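Local coordinates for DBF2 kinase activator protein MOB1 (Saccharomyces cerevisiae, PDB 2HJN) that activates the protein kinase DBF2 as its binding partner, making it ready for phosphorylation by CDC15 in the mitotic exit network of late anaphase, at residues 106-110 and 111-115; 148-152 and 153-157; 181-184 and 185-189. All blocks are in the same frame, centred on the assembly; numbering follows the deposited sequence.

Contact 1 (106-110 and 111-115). With ZN (zinc ion), chain B.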
loop_
_atom_site.group_PDB
_atom_site.type_symbol
_atom_site.label_atom_id
_atom_site.label_comp_id
_atom_site.label_asym_id
_atom_site.label_seq_id
_atom_site.Cartn_x
_atom_site.Cartn_y
_atom_site.Cartn_z
ATOM N N CYS A 106 -14.745 -5.191 13.089
ATOM C CA CYS A 106 -15.618 -5.767 12.062
ATOM C C CYS A 106 -15.927 -7.244 12.375
ATOM O O CYS A 106 -15.315 -8.161 11.775
ATOM C CB CYS A 106 -15.006 -5.589 10.623
ATOM S SG CYS A 106 -14.429 -3.908 10.229
ATOM N N PRO A 107 -16.924 -7.484 13.291
ATOM C CA PRO A 107 -17.302 -8.836 13.684
ATOM C C PRO A 107 -18.005 -9.710 12.622
ATOM O O PRO A 107 -18.145 -10.902 12.852
ATOM C CB PRO A 107 -18.213 -8.629 14.924
ATOM C CG PRO A 107 -18.643 -7.232 14.898
ATOM C CD PRO A 107 -17.707 -6.437 14.003
ATOM N N ARG A 108 -18.454 -9.112 11.514
ATOM C CA ARG A 108 -19.077 -9.819 10.427
ATOM C C ARG A 108 -18.505 -9.249 9.115
ATOM O O ARG A 108 -18.148 -8.061 9.026
ATOM C CB ARG A 108 -20.598 -9.620 10.419
ATOM C CG ARG A 108 -21.373 -10.279 11.569
ATOM C CD ARG A 108 -22.896 -9.928 11.411
ATOM N NE ARG A 108 -23.124 -8.474 11.311
ATOM C CZ ARG A 108 -24.141 -7.884 10.662
ATOM N NH1 ARG A 108 -25.055 -8.618 10.016
ATOM N NH2 ARG A 108 -24.236 -6.544 10.649
HETATM N N MSE A 109 -18.484 -10.074 8.087
HETATM C CA MSE A 109 -18.021 -9.590 6.768
HETATM C C MSE A 109 -19.212 -8.898 6.102
HETATM O O MSE A 109 -20.049 -9.557 5.486
HETATM C CB MSE A 109 -17.444 -10.748 5.933
HETATM C CG MSE A 109 -17.003 -10.371 4.530
HETATM SE SE MSE A 109 -15.478 -9.108 4.528
HETATM C CE MSE A 109 -15.206 -9.398 2.630
ATOM N N ILE A 110 -19.293 -7.572 6.228
ATOM C CA ILE A 110 -20.433 -6.828 5.706
ATOM C C ILE A 110 -20.045 -5.734 4.702
ATOM O O ILE A 110 -18.878 -5.365 4.602
ATOM C CB ILE A 110 -21.324 -6.273 6.841
ATOM C CG1 ILE A 110 -20.538 -5.243 7.689
ATOM C CG2 ILE A 110 -21.784 -7.468 7.727
ATOM C CD1 ILE A 110 -21.296 -4.567 8.765
ATOM N N ALA A 111 -21.042 -5.230 3.960
ATOM C CA ALA A 111 -20.841 -4.150 3.007
ATOM C C ALA A 111 -22.103 -3.379 3.169
ATOM O O ALA A 111 -23.068 -3.648 2.452
ATOM C CB ALA A 111 -20.740 -4.723 1.579
ATOM N N THR A 112 -22.083 -2.452 4.129
ATOM C CA THR A 112 -23.258 -1.933 4.842
ATOM C C THR A 112 -24.091 -3.001 5.537
ATOM O O THR A 112 -23.887 -4.191 5.314
ATOM C CB THR A 112 -24.221 -1.134 3.947
ATOM O OG1 THR A 112 -24.948 -2.040 3.130
ATOM C CG2 THR A 112 -23.451 -0.088 3.053
ATOM N N ASN A 113 -25.055 -2.571 6.358
ATOM C CA ASN A 113 -25.932 -3.547 7.043
ATOM C C ASN A 113 -26.959 -4.318 6.173
ATOM O O ASN A 113 -27.634 -5.221 6.685
ATOM C CB ASN A 113 -26.573 -2.935 8.290
ATOM C CG ASN A 113 -25.552 -2.678 9.410
ATOM O OD1 ASN A 113 -24.725 -3.539 9.710
ATOM N ND2 ASN A 113 -25.615 -1.501 10.033
ATOM N N GLU A 114 -27.037 -4.033 4.874
ATOM C CA GLU A 114 -27.910 -4.810 3.978
ATOM C C GLU A 114 -27.275 -6.069 3.376
ATOM O O GLU A 114 -28.006 -6.906 2.842
ATOM C CB GLU A 114 -28.527 -3.958 2.834
ATOM C CG GLU A 114 -29.096 -2.532 3.223
ATOM C CD GLU A 114 -29.828 -2.435 4.562
ATOM O OE1 GLU A 114 -30.991 -2.883 4.654
ATOM O OE2 GLU A 114 -29.269 -1.843 5.521
ATOM N N TYR A 115 -25.940 -6.170 3.395
ATOM C CA TYR A 115 -25.244 -7.306 2.793
ATOM C C TYR A 115 -24.247 -7.914 3.753
ATOM O O TYR A 115 -23.349 -7.221 4.212
ATOM C CB TYR A 115 -24.480 -6.884 1.530
ATOM C CG TYR A 115 -25.393 -6.410 0.431
ATOM C CD1 TYR A 115 -25.858 -5.106 0.397
ATOM C CD2 TYR A 115 -25.818 -7.287 -0.562
ATOM C CE1 TYR A 115 -26.736 -4.673 -0.613
ATOM C CE2 TYR A 115 -26.703 -6.872 -1.563
ATOM C CZ TYR A 115 -27.142 -5.582 -1.588
ATOM O OH TYR A 115 -28.001 -5.209 -2.609
HETATM ZN ZN ZN B . -13.140 -4.239 8.308
#
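Arg-108 and Asn-113 meet on the outer side of a tight loop, NH2 of Arg-108 lying 3.2 Å from OD1 of Asn-113. The amide oxygen stands at the edge of the guanidinium and in its plane; the two flat groups are only 23° apart, although the side chains that carry them run at about a right angle to each other. Ile-110 fills the angle between them. Its CG2 sits over the centre of one guanidinium face, 3.8 Å above the plane, while its CD1 comes to 3.7 Å from Asn-113 OD1. The branch can serve both because CG1 lies between the backbone N and the carbonyl carbon (chi1 64°), which sends the ethyl arm alongside Asn-113.

The backbone sets these groups in place. Ala-111 N donates to Tyr-115 O at 3.1 Å, and the same oxygen takes a CA-H...O contact from Ile-110 CA, at 3.3 Å. At the start of the type I beta turn Thr-112 to Tyr-115, Thr-112 OG1 donates back to Ala-111 O at 2.6 Å, on a lone pair in the carbonyl plane, and accepts a weak bond from Glu-114 N.

At the other end Cys-106 SG binds the zinc ion at 2.3 Å, beside Cys-101, His-183 and His-188. The turn closes, just before strand 115-117, the loop whose Cys-106 is a ligand of the Cys2His2 zinc site of the Mob1/phocein fold.

Contact 2 (148-152 and 153-157)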
loop_
_atom_site.group_PDB
_atom_site.type_symbol
_atom_site.label_atom_id
_atom_site.label_comp_id
_atom_site.label_asym_id
_atom_site.label_seq_id
_atom_site.Cartn_x
_atom_site.Cartn_y
_atom_site.Cartn_z
ATOM N N ASP A 148 -1.912 -21.568 -7.592
ATOM C CA ASP A 148 -0.737 -22.461 -7.415
ATOM C C ASP A 148 -1.043 -23.919 -7.860
ATOM O O ASP A 148 -0.173 -24.811 -7.805
ATOM C CB ASP A 148 -0.282 -22.438 -5.953
ATOM C CG ASP A 148 0.533 -21.202 -5.597
ATOM O OD1 ASP A 148 0.953 -20.426 -6.490
ATOM O OD2 ASP A 148 0.777 -21.011 -4.398
ATOM N N ASP A 149 -2.272 -24.146 -8.306
ATOM C CA ASP A 149 -2.733 -25.500 -8.702
ATOM C C ASP A 149 -2.512 -25.665 -10.196
ATOM O O ASP A 149 -3.209 -25.059 -10.989
ATOM C CB ASP A 149 -4.201 -25.681 -8.303
ATOM C CG ASP A 149 -4.777 -27.048 -8.674
ATOM O OD1 ASP A 149 -4.130 -27.808 -9.451
ATOM O OD2 ASP A 149 -5.931 -27.310 -8.235
ATOM N N GLU A 150 -1.485 -26.441 -10.556
ATOM C CA GLU A 150 -1.072 -26.684 -11.958
ATOM C C GLU A 150 -2.171 -27.196 -12.925
ATOM O O GLU A 150 -2.130 -26.930 -14.143
ATOM C CB GLU A 150 0.151 -27.634 -11.962
ATOM C CG GLU A 150 0.734 -27.915 -13.320
ATOM C CD GLU A 150 1.527 -26.760 -13.868
ATOM O OE1 GLU A 150 1.486 -26.531 -15.102
ATOM O OE2 GLU A 150 2.206 -26.091 -13.078
ATOM N N SER A 151 -3.168 -27.880 -12.377
ATOM C CA SER A 151 -4.306 -28.361 -13.178
ATOM C C SER A 151 -5.335 -27.259 -13.508
ATOM O O SER A 151 -6.293 -27.495 -14.272
ATOM C CB SER A 151 -5.022 -29.515 -12.446
ATOM O OG SER A 151 -5.899 -29.037 -11.414
ATOM N N LEU A 152 -5.173 -26.077 -12.892
ATOM C CA LEU A 152 -6.100 -24.982 -13.117
ATOM C C LEU A 152 -5.371 -23.888 -13.865
ATOM O O LEU A 152 -5.812 -23.463 -14.929
ATOM C CB LEU A 152 -6.709 -24.482 -11.791
ATOM C CG LEU A 152 -7.608 -25.450 -10.994
ATOM C CD1 LEU A 152 -8.076 -24.811 -9.687
ATOM C CD2 LEU A 152 -8.840 -26.043 -11.786
ATOM N N PHE A 153 -4.224 -23.489 -13.306
ATOM C CA PHE A 153 -3.386 -22.452 -13.818
ATOM C C PHE A 153 -2.042 -23.087 -14.209
ATOM O O PHE A 153 -1.158 -23.239 -13.361
ATOM C CB PHE A 153 -3.202 -21.368 -12.733
ATOM C CG PHE A 153 -4.399 -20.429 -12.577
ATOM C CD1 PHE A 153 -5.485 -20.771 -11.784
ATOM C CD2 PHE A 153 -4.391 -19.180 -13.184
ATOM C CE1 PHE A 153 -6.601 -19.881 -11.618
ATOM C CE2 PHE A 153 -5.475 -18.299 -13.028
ATOM C CZ PHE A 153 -6.596 -18.677 -12.249
ATOM N N PRO A 154 -1.899 -23.503 -15.474
ATOM C CA PRO A 154 -0.665 -24.195 -15.865
ATOM C C PRO A 154 0.584 -23.324 -15.610
ATOM O O PRO A 154 0.613 -22.146 -15.991
ATOM C CB PRO A 154 -0.871 -24.493 -17.356
ATOM C CG PRO A 154 -2.069 -23.687 -17.770
ATOM C CD PRO A 154 -2.856 -23.384 -16.579
ATOM N N SER A 155 1.570 -23.875 -14.917
ATOM C CA SER A 155 2.750 -23.104 -14.531
ATOM C C SER A 155 3.930 -23.328 -15.484
ATOM O O SER A 155 5.075 -22.971 -15.171
ATOM C CB SER A 155 3.165 -23.439 -13.092
ATOM O OG SER A 155 3.924 -24.644 -13.055
ATOM N N LYS A 156 3.646 -23.903 -16.650
ATOM C CA LYS A 156 4.648 -24.031 -17.699
ATOM C C LYS A 156 4.022 -23.672 -19.045
ATOM O O LYS A 156 2.798 -23.590 -19.161
ATOM C CB LYS A 156 5.257 -25.446 -17.703
ATOM C CG LYS A 156 4.244 -26.583 -17.772
ATOM C CD LYS A 156 4.628 -27.760 -16.876
ATOM C CE LYS A 156 3.602 -28.883 -16.986
ATOM N NZ LYS A 156 3.679 -29.592 -18.308
ATOM N N VAL A 157 4.860 -23.459 -20.058
ATOM C CA VAL A 157 4.371 -23.213 -21.418
ATOM C C VAL A 157 3.668 -24.452 -22.015
ATOM O O VAL A 157 2.715 -24.315 -22.800
ATOM C CB VAL A 157 5.515 -22.719 -22.341
ATOM C CG1 VAL A 157 4.955 -22.113 -23.644
ATOM C CG2 VAL A 157 6.357 -21.697 -21.614
#
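The Phe-153 ring leans against the backbone of the residue before it: Phe-153 CD1 is 3.7 Å from Leu-152 C, which meets the ring obliquely, and 3.9 Å from Leu-152 CB. The ring also makes edge-to-face contacts with Phe-147, at the end of the preceding helix, and with Phe-165. The carboxylate of Glu-150 is approached differently. Ser-155 N donates to Glu-150 OE1 at 2.7 Å from above the carboxylate plane, and the methylene chain of Lys-156 runs past the same oxygen, CE being 3.7 Å from Glu-150 OE1. The other carboxylate oxygen is modelled too close to the serine, so the exact setting of this group is doubtful. With CG anti to the backbone N (chi1 -177°) and a bend at the next torsion, the glutamate folds forward over Pro-154 to reach this amide. The ammonium of Lys-156 turns instead to Thr-158.

Behind these groups stands a compact turn built on Asp-149. Its backbone oxygen accepts from both Leu-152 N and Phe-153 N, the latter bond being 3.0 Å long and nearly straight (171°). Its OD1 also takes two donors, Ser-151 N at 3.1 Å and Ser-151 OG at 2.9 Å, both from the same face of the carboxylate; the first closes an Asx turn. Leu-152 O, buried here, finds no polar partner in the model.

An alanine in place of Phe-153 is likely to leave a gap against helix 165-187 and take from Phe-147 and Phe-165 their edge-to-face partner.

The turn follows helix 132-147 in the long connection to helix 165-187. Phe-153 reaches inward to Val-169, Ile-170 and Ile-173 of the latter helix, Leu-152 touches Val-169 as well, and Pro-154 rests on Phe-161 of the loop.

Contact 3 (181-184 and 185-189); sequences YAHI and YCHHF. With ZN (zinc ion), chain B.
The zinc ion is gripped by NE2 of His-183 and NE2 of His-188, each 2.1 Å away, with the thiolates of Cys-101 and Cys-106 completing its shell. The two imidazoles come to the metal oblique to each other, their planes at 65°, and CD2 of His-183 lies at the edge of the His-188 ring, in its plane. In His-183 the ring is carried on a CG anti to the backbone N (chi1 -174°), a torsion that swings it along the helix flank toward the residues one turn on.

Second-shell bonds fix how each ring is rotated. His-183 ND1 is hydrogen-bonded to Ile-110 O, and His-188 ND1 to Glu-191 OE1, a carboxylate that would probably polarise this imidazole. His-187 binds no metal: its CB makes an off-centre CH-pi contact with the His-183 ring, and its own ring lies nearly parallel to that one but slid aside, with its NE2 bonded to Thr-112 N.

Backbone bonds of the helix set the spacing of the ligands. His-187 N donates to His-183 O at 2.9 Å, and His-188 N to Ile-184 O at 2.8 Å, the last of these bonds, made where the chain leaves helical geometry at His-188, itself the N-cap of helix 189-194. Two histidines five residues apart at a helix end, joined to two loop cysteines, make the Cys2His2 zinc site of the Mob1/phocein family.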
loop_
_atom_site.group_PDB
_atom_site.type_symbol
_atom_site.label_atom_id
_atom_site.label_comp_id
_atom_site.label_asym_id
_atom_site.label_seq_id
_atom_site.Cartn_x
_atom_site.Cartn_y
_atom_site.Cartn_z
ATOM N N TYR A 181 -13.470 -5.667 -2.289
ATOM C CA TYR A 181 -13.652 -4.231 -2.639
ATOM C C TYR A 181 -14.858 -3.652 -1.904
ATOM O O TYR A 181 -14.789 -2.512 -1.400
ATOM C CB TYR A 181 -13.898 -4.023 -4.152
ATOM C CG TYR A 181 -12.662 -3.977 -5.023
ATOM C CD1 TYR A 181 -11.729 -2.950 -4.907
ATOM C CD2 TYR A 181 -12.458 -4.955 -6.002
ATOM C CE1 TYR A 181 -10.607 -2.925 -5.751
ATOM C CE2 TYR A 181 -11.374 -4.934 -6.820
ATOM C CZ TYR A 181 -10.454 -3.917 -6.699
ATOM O OH TYR A 181 -9.419 -3.933 -7.564
ATOM N N ALA A 182 -15.937 -4.436 -1.823
ATOM C CA ALA A 182 -17.165 -3.931 -1.172
ATOM C C ALA A 182 -16.923 -3.600 0.309
ATOM O O ALA A 182 -17.396 -2.560 0.825
ATOM C CB ALA A 182 -18.360 -4.912 -1.343
ATOM N N HIS A 183 -16.219 -4.483 1.018
ATOM C CA HIS A 183 -15.916 -4.207 2.443
ATOM C C HIS A 183 -15.034 -2.941 2.620
ATOM O O HIS A 183 -15.237 -2.150 3.563
ATOM C CB HIS A 183 -15.265 -5.431 3.130
ATOM C CG HIS A 183 -15.072 -5.235 4.600
ATOM N ND1 HIS A 183 -16.129 -5.103 5.480
ATOM C CD2 HIS A 183 -13.947 -4.990 5.317
ATOM C CE1 HIS A 183 -15.660 -4.825 6.684
ATOM N NE2 HIS A 183 -14.338 -4.748 6.611
ATOM N N ILE A 184 -14.024 -2.786 1.754
ATOM C CA ILE A 184 -13.102 -1.639 1.831
ATOM C C ILE A 184 -13.849 -0.322 1.690
ATOM O O ILE A 184 -13.687 0.580 2.501
ATOM C CB ILE A 184 -11.900 -1.698 0.757
ATOM C CG1 ILE A 184 -10.904 -2.812 1.063
ATOM C CG2 ILE A 184 -11.016 -0.420 0.782
ATOM C CD1 ILE A 184 -10.037 -3.184 -0.136
ATOM N N TYR A 185 -14.674 -0.217 0.638
ATOM C CA TYR A 185 -15.392 1.033 0.323
ATOM C C TYR A 185 -16.406 1.381 1.397
ATOM O O TYR A 185 -16.550 2.549 1.779
ATOM C CB TYR A 185 -16.148 0.849 -1.015
ATOM C CG TYR A 185 -15.385 1.304 -2.221
ATOM C CD1 TYR A 185 -14.901 0.377 -3.153
ATOM C CD2 TYR A 185 -15.098 2.672 -2.418
ATOM C CE1 TYR A 185 -14.172 0.796 -4.270
ATOM C CE2 TYR A 185 -14.360 3.098 -3.522
ATOM C CZ TYR A 185 -13.897 2.153 -4.448
ATOM O OH TYR A 185 -13.188 2.555 -5.583
ATOM N N CYS A 186 -17.166 0.377 1.859
ATOM C CA CYS A 186 -18.250 0.602 2.839
ATOM C C CYS A 186 -17.774 0.721 4.309
ATOM O O CYS A 186 -18.456 1.350 5.142
ATOM C CB CYS A 186 -19.345 -0.459 2.727
ATOM S SG CYS A 186 -20.140 -0.511 1.106
ATOM N N HIS A 187 -16.620 0.162 4.633
ATOM C CA HIS A 187 -16.153 0.218 6.015
ATOM C C HIS A 187 -14.769 0.795 6.308
ATOM O O HIS A 187 -14.468 1.117 7.474
ATOM C CB HIS A 187 -16.436 -1.145 6.687
ATOM C CG HIS A 187 -17.900 -1.494 6.635
ATOM N ND1 HIS A 187 -18.820 -0.901 7.462
ATOM C CD2 HIS A 187 -18.618 -2.243 5.758
ATOM C CE1 HIS A 187 -20.030 -1.340 7.165
ATOM N NE2 HIS A 187 -19.935 -2.133 6.113
ATOM N N HIS A 188 -13.936 0.969 5.268
ATOM C CA HIS A 188 -12.580 1.525 5.496
ATOM C C HIS A 188 -12.169 2.705 4.623
ATOM O O HIS A 188 -10.987 3.031 4.556
ATOM C CB HIS A 188 -11.532 0.389 5.436
ATOM C CG HIS A 188 -11.776 -0.673 6.471
ATOM N ND1 HIS A 188 -11.561 -0.457 7.814
ATOM C CD2 HIS A 188 -12.367 -1.888 6.375
ATOM C CE1 HIS A 188 -11.927 -1.528 8.497
ATOM N NE2 HIS A 188 -12.413 -2.420 7.648
ATOM N N PHE A 189 -13.115 3.336 3.940
ATOM C CA PHE A 189 -12.700 4.394 2.977
ATOM C C PHE A 189 -11.995 5.566 3.642
ATOM O O PHE A 189 -11.112 6.147 3.008
ATOM C CB PHE A 189 -13.845 4.883 2.102
ATOM C CG PHE A 189 -13.421 5.726 0.883
ATOM C CD1 PHE A 189 -13.055 5.111 -0.336
ATOM C CD2 PHE A 189 -13.465 7.133 0.914
ATOM C CE1 PHE A 189 -12.667 5.888 -1.458
ATOM C CE2 PHE A 189 -13.063 7.886 -0.206
ATOM C CZ PHE A 189 -12.679 7.275 -1.385
HETATM ZN ZN ZN B . -13.140 -4.239 8.308
#

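A single fold uses local stretches of chain for quite different ends. Contacts 1 and 3 share the zinc ion, their centres about 10 Å apart, although one is a partly buried loop and the other a buried helix end; the loop of contact 1 lies against the helix of contact 3 through backbone-to-imidazole bonds. Contact 2 lies across the centre of the chain, about 32 Å from contact 3 between centres. Partly buried, with several exposed residues, it rests on backbone and carboxylate hydrogen bonds and an inward phenylalanine, whereas the other two are organised round the metal. That phenylalanine packs on helix 165-187, at whose far end the histidines of contact 3 lie.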